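Local coordinates for protein 2,5-dihydroxypyridine 5,6-dioxygenase (Pseudomonas putida KT2440, PDB 7CUP) that catalyses the iron-dependent, dioxygen-consuming ring cleavage of 2,5-dihydroxypyridine between carbons 5 and 6, giving N-formylmaleamate in the aerobic degradation of nicotinate, at residues R131-V142 with L270-A278; A292-L300 with G339-A349. All coordinates share one frame; numbering follows the deposited sequence.

Interaction 1 (R131-V142 with L270-A278); sequences RMLPTEDDKRRV and LQPRAQWTA
A salt-bridge network of Asp138, Arg141 and Arg273 joins the first two turns of helix 136-151, and the linker leading into it, to the loop after strand 263-269. Arg273, long and rich in N-H groups, spans the gap between them. With CG beside its own backbone N (chi1 -68°) and a bend at chi3, its chain runs past Arg131 O and presents the guanidinium end-on: NH1 and NH2 both grip Leu133 O, NH2 at 2.7 Å. Arg273 NH2 also meets Asp138 OD2 at 2.8 Å, on the syn side, though 29° out of the carboxylate plane, and in Arg273's own guanidinium plane, while Met132 CA lies over one face. Gln271 NE2 reaches Asp138 OD2 at 3.0 Å from the opposite face of the carboxylate and also binds the carbonyl of Ser192; its OE1 accepts from Arg273 N. The other oxygen, Asp138 OD1, takes Arg141 NH2 at 2.9 Å, and a water links OD1 to Gln271 OE1 and Arg273 NE. So gripped, the buried carboxylate is probably kept ionised. Thr135 OG1 caps the helix by accepting from Asp138 N at 3.0 Å. Arg141 in turn clasps Leu270 O with NH1 and NH2, the latter nearly along the C=O axis at 171°. At the far end Arg131 NH1, salt-bridged to Asp291, donates to Arg273 O at 3.1 Å in the carbonyl plane, and the flexible thioether of Met132 brings SD to 3.6 Å from Ala274 CB. Helix 290-294 packs behind Met132 and Ala274, and helix 5-18 lies against Leu133 and Pro134.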
loop_
_atom_site.group_PDB
_atom_site.type_symbol
_atom_site.label_atom_id
_atom_site.label_comp_id
_atom_site.label_asym_id
_atom_site.label_seq_id
_atom_site.Cartn_x
_atom_site.Cartn_y
_atom_site.Cartn_z
ATOM N N ARG A 131 11.194 -2.354 25.638
ATOM C CA ARG A 131 11.713 -3.162 26.768
ATOM C C ARG A 131 13.027 -2.555 27.283
ATOM O O ARG A 131 13.267 -2.682 28.470
ATOM C CB ARG A 131 11.899 -4.620 26.334
ATOM C CG ARG A 131 12.407 -5.548 27.432
ATOM C CD ARG A 131 12.238 -7.016 27.081
ATOM N NE ARG A 131 12.676 -7.415 25.736
ATOM C CZ ARG A 131 13.922 -7.691 25.392
ATOM N NH1 ARG A 131 14.911 -7.530 26.259
ATOM N NH2 ARG A 131 14.185 -8.078 24.161
ATOM N N MET A 132 13.879 -1.982 26.412
ATOM C CA MET A 132 15.129 -1.304 26.840
ATOM C C MET A 132 15.035 0.213 26.566
ATOM O O MET A 132 16.012 0.804 26.154
ATOM C CB MET A 132 16.344 -1.950 26.170
ATOM C CG MET A 132 16.526 -3.353 26.637
ATOM S SD MET A 132 17.808 -4.248 25.805
ATOM C CE MET A 132 16.949 -4.826 24.334
ATOM N N LEU A 133 13.883 0.816 26.813
ATOM C CA LEU A 133 13.701 2.291 26.693
ATOM C C LEU A 133 14.739 2.983 27.575
ATOM O O LEU A 133 14.856 2.668 28.762
ATOM C CB LEU A 133 12.295 2.652 27.155
ATOM C CG LEU A 133 11.913 4.108 26.939
ATOM C CD1 LEU A 133 11.744 4.403 25.458
ATOM C CD2 LEU A 133 10.648 4.418 27.717
ATOM N N PRO A 134 15.577 3.867 27.007
ATOM C CA PRO A 134 16.700 4.429 27.759
ATOM C C PRO A 134 16.305 5.295 28.976
ATOM O O PRO A 134 15.243 5.915 28.981
ATOM C CB PRO A 134 17.463 5.244 26.708
ATOM C CG PRO A 134 17.047 4.648 25.390
ATOM C CD PRO A 134 15.613 4.220 25.583
ATOM N N THR A 135 17.170 5.275 30.004
ATOM C CA THR A 135 17.037 6.015 31.294
ATOM C C THR A 135 18.321 6.808 31.570
ATOM O O THR A 135 19.403 6.360 31.172
ATOM C CB THR A 135 16.702 5.077 32.465
ATOM O OG1 THR A 135 17.776 4.158 32.691
ATOM C CG2 THR A 135 15.397 4.334 32.266
ATOM N N GLU A 136 18.187 7.975 32.193
ATOM C CA GLU A 136 19.318 8.745 32.785
ATOM C C GLU A 136 20.127 7.821 33.703
ATOM O O GLU A 136 21.342 7.908 33.700
ATOM C CB GLU A 136 18.762 9.965 33.521
ATOM C CG GLU A 136 17.872 10.822 32.627
ATOM C CD GLU A 136 17.694 12.296 32.975
ATOM O OE1 GLU A 136 18.688 13.024 32.969
ATOM O OE2 GLU A 136 16.546 12.716 33.175
ATOM N N ASP A 137 19.463 6.928 34.424
ATOM C CA ASP A 137 20.124 6.001 35.375
ATOM C C ASP A 137 21.028 5.038 34.600
ATOM O O ASP A 137 22.152 4.758 35.089
ATOM C CB ASP A 137 19.091 5.325 36.273
ATOM C CG ASP A 137 19.632 5.120 37.680
ATOM O OD1 ASP A 137 19.995 3.957 37.989
ATOM O OD2 ASP A 137 19.744 6.135 38.428
ATOM N N ASP A 138 20.611 4.574 33.412
ATOM C CA ASP A 138 21.493 3.704 32.601
ATOM C C ASP A 138 22.786 4.478 32.310
ATOM O O ASP A 138 23.858 3.887 32.391
ATOM C CB ASP A 138 20.816 3.199 31.316
ATOM C CG ASP A 138 19.815 2.064 31.538
ATOM O OD1 ASP A 138 19.727 1.555 32.683
ATOM O OD2 ASP A 138 19.097 1.707 30.570
ATOM N N LYS A 139 22.678 5.724 31.875
ATOM C CA LYS A 139 23.846 6.574 31.516
ATOM C C LYS A 139 24.772 6.701 32.733
ATOM O O LYS A 139 26.007 6.532 32.567
ATOM C CB LYS A 139 23.396 7.966 31.082
ATOM C CG LYS A 139 24.531 8.821 30.553
ATOM C CD LYS A 139 24.217 10.283 30.545
ATOM C CE LYS A 139 25.382 11.103 30.059
ATOM N NZ LYS A 139 24.925 12.479 29.757
ATOM N N ARG A 140 24.187 6.996 33.890
ATOM C CA ARG A 140 24.952 7.154 35.154
ATOM C C ARG A 140 25.803 5.892 35.376
ATOM O O ARG A 140 27.042 6.025 35.563
ATOM C CB ARG A 140 24.010 7.464 36.327
ATOM C CG ARG A 140 24.740 7.751 37.635
ATOM C CD ARG A 140 23.854 7.813 38.861
ATOM N NE ARG A 140 23.026 6.623 39.081
ATOM C CZ ARG A 140 23.465 5.443 39.523
ATOM N NH1 ARG A 140 24.744 5.238 39.787
ATOM N NH2 ARG A 140 22.619 4.446 39.669
ATOM N N ARG A 141 25.184 4.710 35.331
ATOM C CA ARG A 141 25.860 3.426 35.650
ATOM C C ARG A 141 26.982 3.183 34.635
ATOM O O ARG A 141 28.087 2.762 35.033
ATOM C CB ARG A 141 24.844 2.281 35.711
ATOM C CG ARG A 141 23.855 2.407 36.863
ATOM C CD ARG A 141 22.947 1.199 37.091
ATOM N NE ARG A 141 22.171 0.914 35.885
ATOM C CZ ARG A 141 22.521 0.021 34.955
ATOM N NH1 ARG A 141 23.606 -0.715 35.102
ATOM N NH2 ARG A 141 21.791 -0.135 33.863
ATOM N N VAL A 142 26.735 3.465 33.361
ATOM C CA VAL A 142 27.716 3.197 32.264
ATOM C C VAL A 142 28.928 4.139 32.385
ATOM O O VAL A 142 30.069 3.685 32.085
ATOM C CB VAL A 142 27.041 3.312 30.886
ATOM C CG1 VAL A 142 28.051 3.344 29.745
ATOM C CG2 VAL A 142 26.011 2.204 30.700
ATOM N N LEU A 270 26.032 -3.875 30.806
ATOM C CA LEU A 270 25.469 -3.189 31.995
ATOM C C LEU A 270 23.966 -3.010 31.829
ATOM O O LEU A 270 23.397 -2.159 32.542
ATOM C CB LEU A 270 26.195 -1.851 32.171
ATOM C CG LEU A 270 27.625 -1.963 32.723
ATOM C CD1 LEU A 270 28.343 -0.627 32.678
ATOM C CD2 LEU A 270 27.636 -2.518 34.139
ATOM N N GLN A 271 23.327 -3.814 30.976
ATOM C CA GLN A 271 21.871 -3.675 30.676
ATOM C C GLN A 271 21.066 -4.838 31.271
ATOM O O GLN A 271 20.871 -5.881 30.650
ATOM C CB GLN A 271 21.663 -3.540 29.157
ATOM C CG GLN A 271 20.238 -3.201 28.755
ATOM C CD GLN A 271 19.619 -2.108 29.589
ATOM O OE1 GLN A 271 18.975 -2.360 30.604
ATOM N NE2 GLN A 271 19.766 -0.883 29.110
ATOM N N PRO A 272 20.504 -4.678 32.483
ATOM C CA PRO A 272 19.733 -5.752 33.097
ATOM C C PRO A 272 18.375 -5.996 32.423
ATOM O O PRO A 272 17.802 -7.055 32.622
ATOM C CB PRO A 272 19.570 -5.259 34.538
ATOM C CG PRO A 272 19.540 -3.759 34.402
ATOM C CD PRO A 272 20.547 -3.462 33.310
ATOM N N ARG A 273 17.880 -5.048 31.630
ATOM C CA ARG A 273 16.613 -5.236 30.871
ATOM C C ARG A 273 16.874 -6.031 29.580
ATOM O O ARG A 273 15.888 -6.507 28.972
ATOM C CB ARG A 273 15.949 -3.876 30.650
ATOM C CG ARG A 273 15.447 -3.256 31.947
ATOM C CD ARG A 273 14.732 -1.918 31.737
ATOM N NE ARG A 273 15.680 -0.882 31.345
ATOM C CZ ARG A 273 15.402 0.199 30.620
ATOM N NH1 ARG A 273 14.179 0.431 30.170
ATOM N NH2 ARG A 273 16.370 1.053 30.336
ATOM N N ALA A 274 18.142 -6.169 29.189
ATOM C CA ALA A 274 18.584 -7.059 28.100
ATOM C C ALA A 274 18.700 -8.446 28.717
ATOM O O ALA A 274 19.031 -8.516 29.892
ATOM C CB ALA A 274 19.904 -6.621 27.511
ATOM N N GLN A 275 18.480 -9.500 27.942
ATOM C CA GLN A 275 18.458 -10.879 28.477
ATOM C C GLN A 275 19.146 -11.818 27.494
ATOM O O GLN A 275 18.830 -11.821 26.266
ATOM C CB GLN A 275 17.028 -11.317 28.743
ATOM C CG GLN A 275 16.337 -10.513 29.825
ATOM C CD GLN A 275 16.879 -10.869 31.186
ATOM O OE1 GLN A 275 17.150 -12.028 31.465
ATOM N NE2 GLN A 275 17.028 -9.877 32.044
ATOM N N TRP A 276 20.027 -12.636 28.048
ATOM C CA TRP A 276 20.713 -13.708 27.298
ATOM C C TRP A 276 19.678 -14.631 26.656
ATOM O O TRP A 276 19.963 -15.127 25.597
ATOM C CB TRP A 276 21.646 -14.421 28.266
ATOM C CG TRP A 276 22.136 -15.743 27.804
ATOM C CD1 TRP A 276 23.097 -15.959 26.867
ATOM C CD2 TRP A 276 21.695 -17.035 28.265
ATOM N NE1 TRP A 276 23.286 -17.302 26.705
ATOM C CE2 TRP A 276 22.442 -17.989 27.545
ATOM C CE3 TRP A 276 20.782 -17.480 29.225
ATOM C CZ2 TRP A 276 22.306 -19.359 27.753
ATOM C CZ3 TRP A 276 20.623 -18.838 29.421
ATOM C CH2 TRP A 276 21.377 -19.765 28.691
ATOM N N THR A 277 18.491 -14.812 27.233
ATOM C CA THR A 277 17.478 -15.755 26.671
ATOM C C THR A 277 16.683 -15.131 25.505
ATOM O O THR A 277 15.997 -15.869 24.782
ATOM C CB THR A 277 16.503 -16.222 27.748
ATOM O OG1 THR A 277 15.936 -15.017 28.285
ATOM C CG2 THR A 277 17.177 -17.113 28.758
ATOM N N ALA A 278 16.727 -13.821 25.336
ATOM C CA ALA A 278 15.881 -13.097 24.351
ATOM C C ALA A 278 16.096 -13.620 22.914
ATOM O O ALA A 278 15.095 -13.788 22.178
ATOM C CB ALA A 278 16.163 -11.626 24.493
HETATM O O HOH W 1 11.317 -0.356 29.886
HETATM O O HOH W 2 18.160 -0.654 32.735
#

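Interaction 2 (A292-L300 with G339-A349); sequences ARAFYGNFL and GDVVAPEESRA
The Tyr296 ring has Val341 CG2 over the centre of one face, a CH-pi contact 3.6 Å from the centroid and 11° off the ring normal; at its edge, near the ring plane, lie Arg348 CA, Ser347 O and a water. Tyr296 belongs to a type II beta turn, Phe295 to Asn298, between helix 290-294 and strand 299-303, and reaches across to the edge strand 340-341 and the C-terminal tail. Its CG stands opposite the backbone N (chi1 -167°), which sends the phenol out to the far segment. A beta-branched valine suits the place beneath it: CB and CG2 together offer a compact apolar surface, with CB 3.4 Å from Tyr296 CZ. The hydroxyl is what a tyrosine adds. Tyr296 OH accepts from Ala349 N at 3.0 Å, and a water bonded to that hydroxyl donates to Asp340 OD1. Ala349 CB lies 3.8 Å from Tyr296 CE1. A leucine in place of Tyr296 would probably leave Ala349 N without its acceptor and the bridging water without its hydroxyl, setting the tail freer to move. Beside the ring, the backbones approach closely because Gly297 and Gly339 have no side chains: a CB on Gly297 would collide with Gly339 O, and both residues have positive phi. A second water donates to Tyr296 O and Gly339 O, bridging two carbonyls that could not bond each other directly. The glycines also exchange CA-H...O contacts, Gly297 CA to Gly339 O at 3.4 Å and Gly339 CA to Gly297 O at 3.5 Å.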
loop_
_atom_site.group_PDB
_atom_site.type_symbol
_atom_site.label_atom_id
_atom_site.label_comp_id
_atom_site.label_asym_id
_atom_site.label_seq_id
_atom_site.Cartn_x
_atom_site.Cartn_y
_atom_site.Cartn_z
ATOM N N ALA A 292 21.871 -9.755 23.251
ATOM C CA ALA A 292 23.075 -10.594 23.325
ATOM C C ALA A 292 24.276 -9.690 23.583
ATOM O O ALA A 292 25.148 -10.100 24.343
ATOM C CB ALA A 292 23.242 -11.394 22.047
ATOM N N ARG A 293 24.337 -8.505 22.964
ATOM C CA ARG A 293 25.517 -7.620 23.154
ATOM C C ARG A 293 25.496 -7.010 24.561
ATOM O O ARG A 293 26.589 -6.746 25.099
ATOM C CB ARG A 293 25.595 -6.520 22.094
ATOM C CG ARG A 293 25.802 -7.023 20.674
ATOM C CD ARG A 293 25.932 -5.902 19.688
ATOM N NE ARG A 293 26.287 -6.465 18.398
ATOM C CZ ARG A 293 25.442 -7.047 17.552
ATOM N NH1 ARG A 293 24.151 -7.132 17.854
ATOM N NH2 ARG A 293 25.890 -7.534 16.396
ATOM N N ALA A 294 24.324 -6.677 25.097
ATOM C CA ALA A 294 24.203 -5.719 26.219
ATOM C C ALA A 294 23.932 -6.406 27.563
ATOM O O ALA A 294 24.040 -5.696 28.563
ATOM C CB ALA A 294 23.165 -4.649 25.947
ATOM N N PHE A 295 23.566 -7.678 27.629
ATOM C CA PHE A 295 23.006 -8.235 28.885
ATOM C C PHE A 295 24.021 -8.038 30.032
ATOM O O PHE A 295 25.251 -8.194 29.852
ATOM C CB PHE A 295 22.510 -9.663 28.697
ATOM C CG PHE A 295 23.534 -10.756 28.453
ATOM C CD1 PHE A 295 24.064 -11.478 29.510
ATOM C CD2 PHE A 295 23.853 -11.174 27.163
ATOM C CE1 PHE A 295 24.920 -12.546 29.283
ATOM C CE2 PHE A 295 24.722 -12.234 26.943
ATOM C CZ PHE A 295 25.269 -12.912 28.003
ATOM N N TYR A 296 23.497 -7.675 31.195
ATOM C CA TYR A 296 24.251 -7.356 32.432
ATOM C C TYR A 296 25.281 -8.460 32.731
ATOM O O TYR A 296 24.896 -9.626 32.906
ATOM C CB TYR A 296 23.230 -7.202 33.558
ATOM C CG TYR A 296 23.723 -6.588 34.848
ATOM C CD1 TYR A 296 23.881 -5.216 34.967
ATOM C CD2 TYR A 296 23.929 -7.358 35.980
ATOM C CE1 TYR A 296 24.269 -4.625 36.163
ATOM C CE2 TYR A 296 24.304 -6.782 37.188
ATOM C CZ TYR A 296 24.486 -5.414 37.276
ATOM O OH TYR A 296 24.873 -4.826 38.441
ATOM N N GLY A 297 26.568 -8.126 32.766
ATOM C CA GLY A 297 27.613 -9.060 33.238
ATOM C C GLY A 297 28.195 -9.945 32.146
ATOM O O GLY A 297 29.027 -10.795 32.460
ATOM N N ASN A 298 27.838 -9.746 30.881
ATOM C CA ASN A 298 28.482 -10.497 29.781
ATOM C C ASN A 298 29.916 -9.964 29.638
ATOM O O ASN A 298 30.217 -8.858 30.117
ATOM C CB ASN A 298 27.627 -10.472 28.488
ATOM C CG ASN A 298 27.672 -9.183 27.679
ATOM O OD1 ASN A 298 28.519 -8.316 27.896
ATOM N ND2 ASN A 298 26.773 -9.049 26.709
ATOM N N PHE A 299 30.777 -10.745 29.006
ATOM C CA PHE A 299 32.022 -10.267 28.365
ATOM C C PHE A 299 31.771 -10.306 26.862
ATOM O O PHE A 299 31.409 -11.369 26.341
ATOM C CB PHE A 299 33.230 -11.128 28.727
ATOM C CG PHE A 299 34.468 -10.744 27.968
ATOM C CD1 PHE A 299 35.049 -9.507 28.159
ATOM C CD2 PHE A 299 35.013 -11.588 27.033
ATOM C CE1 PHE A 299 36.171 -9.131 27.432
ATOM C CE2 PHE A 299 36.153 -11.234 26.334
ATOM C CZ PHE A 299 36.718 -9.993 26.519
ATOM N N LEU A 300 31.932 -9.172 26.201
ATOM C CA LEU A 300 31.699 -9.052 24.749
ATOM C C LEU A 300 33.029 -8.742 24.109
ATOM O O LEU A 300 33.599 -7.681 24.425
ATOM C CB LEU A 300 30.696 -7.927 24.477
ATOM C CG LEU A 300 30.366 -7.697 23.006
ATOM C CD1 LEU A 300 29.699 -8.929 22.392
ATOM C CD2 LEU A 300 29.475 -6.469 22.851
ATOM N N GLY A 339 29.903 -13.813 35.911
ATOM C CA GLY A 339 28.884 -13.138 35.089
ATOM C C GLY A 339 28.060 -12.140 35.888
ATOM O O GLY A 339 27.059 -11.674 35.334
ATOM N N ASP A 340 28.451 -11.798 37.127
ATOM C CA ASP A 340 27.768 -10.730 37.911
ATOM C C ASP A 340 28.657 -9.486 38.057
ATOM O O ASP A 340 29.861 -9.624 38.366
ATOM C CB ASP A 340 27.296 -11.174 39.291
ATOM C CG ASP A 340 26.376 -10.125 39.894
ATOM O OD1 ASP A 340 26.088 -9.127 39.198
ATOM O OD2 ASP A 340 25.969 -10.287 41.048
ATOM N N VAL A 341 28.054 -8.312 37.847
ATOM C CA VAL A 341 28.726 -6.985 37.961
ATOM C C VAL A 341 28.967 -6.699 39.449
ATOM O O VAL A 341 27.991 -6.688 40.207
ATOM C CB VAL A 341 27.886 -5.878 37.306
ATOM C CG1 VAL A 341 28.528 -4.521 37.519
ATOM C CG2 VAL A 341 27.696 -6.127 35.820
ATOM N N VAL A 342 30.222 -6.501 39.843
ATOM C CA VAL A 342 30.598 -6.272 41.275
ATOM C C VAL A 342 31.195 -4.869 41.458
ATOM O O VAL A 342 31.057 -4.338 42.550
ATOM C CB VAL A 342 31.534 -7.371 41.821
ATOM C CG1 VAL A 342 30.790 -8.688 41.966
ATOM C CG2 VAL A 342 32.798 -7.557 40.999
ATOM N N ALA A 343 31.797 -4.266 40.437
ATOM C CA ALA A 343 32.406 -2.926 40.565
ATOM C C ALA A 343 32.359 -2.220 39.221
ATOM O O ALA A 343 32.504 -2.885 38.202
ATOM C CB ALA A 343 33.830 -3.063 41.033
ATOM N N PRO A 344 32.195 -0.876 39.180
ATOM C CA PRO A 344 31.933 -0.065 40.360
ATOM C C PRO A 344 30.585 -0.363 41.005
ATOM O O PRO A 344 29.668 -0.832 40.335
ATOM C CB PRO A 344 31.841 1.396 39.875
ATOM C CG PRO A 344 32.359 1.384 38.462
ATOM C CD PRO A 344 32.264 -0.048 37.971
ATOM N N GLU A 345 30.489 -0.011 42.281
ATOM C CA GLU A 345 29.238 -0.116 43.064
ATOM C C GLU A 345 28.132 0.715 42.400
ATOM O O GLU A 345 26.992 0.204 42.320
ATOM C CB GLU A 345 29.471 0.352 44.497
ATOM C CG GLU A 345 28.285 0.071 45.394
ATOM C CD GLU A 345 27.898 -1.396 45.385
ATOM O OE1 GLU A 345 26.686 -1.691 45.424
ATOM O OE2 GLU A 345 28.822 -2.238 45.320
ATOM N N GLU A 346 28.465 1.933 41.954
ATOM C CA GLU A 346 27.527 2.938 41.373
ATOM C C GLU A 346 27.076 2.497 39.965
ATOM O O GLU A 346 26.168 3.140 39.432
ATOM C CB GLU A 346 28.156 4.338 41.273
ATOM C CG GLU A 346 28.890 4.822 42.523
ATOM C CD GLU A 346 30.390 4.537 42.519
ATOM O OE1 GLU A 346 30.889 3.935 43.496
ATOM O OE2 GLU A 346 31.054 4.891 41.520
ATOM N N SER A 347 27.706 1.465 39.384
ATOM C CA SER A 347 27.403 0.930 38.039
ATOM C C SER A 347 26.396 -0.225 38.123
ATOM O O SER A 347 25.884 -0.633 37.063
ATOM C CB SER A 347 28.648 0.493 37.354
ATOM O OG SER A 347 28.908 -0.871 37.651
ATOM N N ARG A 348 26.099 -0.731 39.319
ATOM C CA ARG A 348 25.285 -1.967 39.482
ATOM C C ARG A 348 23.796 -1.610 39.410
ATOM O O ARG A 348 23.433 -0.449 39.729
ATOM C CB ARG A 348 25.683 -2.694 40.769
ATOM C CG ARG A 348 27.189 -2.692 41.007
ATOM C CD ARG A 348 27.660 -3.747 41.981
ATOM N NE ARG A 348 26.614 -4.037 42.938
ATOM C CZ ARG A 348 26.418 -5.206 43.524
ATOM N NH1 ARG A 348 27.216 -6.234 43.283
ATOM N NH2 ARG A 348 25.413 -5.328 44.371
ATOM N N ALA A 349 22.972 -2.582 39.005
ATOM C CA ALA A 349 21.583 -2.391 38.521
ATOM C C ALA A 349 20.702 -1.798 39.623
ATOM O O ALA A 349 20.583 -2.457 40.653
ATOM C CB ALA A 349 21.046 -3.713 38.038
HETATM O O HOH W 3 25.910 -12.367 32.884
HETATM O O HOH W 4 25.274 -6.773 40.231
#

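How the interactions relate
Interaction 1 closes before interaction 2 opens along the chain, and their centres lie 10 Å apart on the same side of the chain's centre. They meet at helix 136-151, where Arg140 NH1 and Arg141 NH1 probably hydrogen-bond to Glu346 O and Ser347 O, so that Arg141's side chain reaches both the 270-278 loop and the C-terminal tail. Helix 290-294 is a second link: Ala294 pairs through its backbone with Gln271, and Trp276 meets the Phe295 ring. Both contacts lie away from the iron, yet strands 263-269 and 299-303, neighbours in one antiparallel sheet, carry the iron ligands His265 and Ser302, and Arg293, in segment 292-300, forms a salt bridge with the iron ligand Asp320.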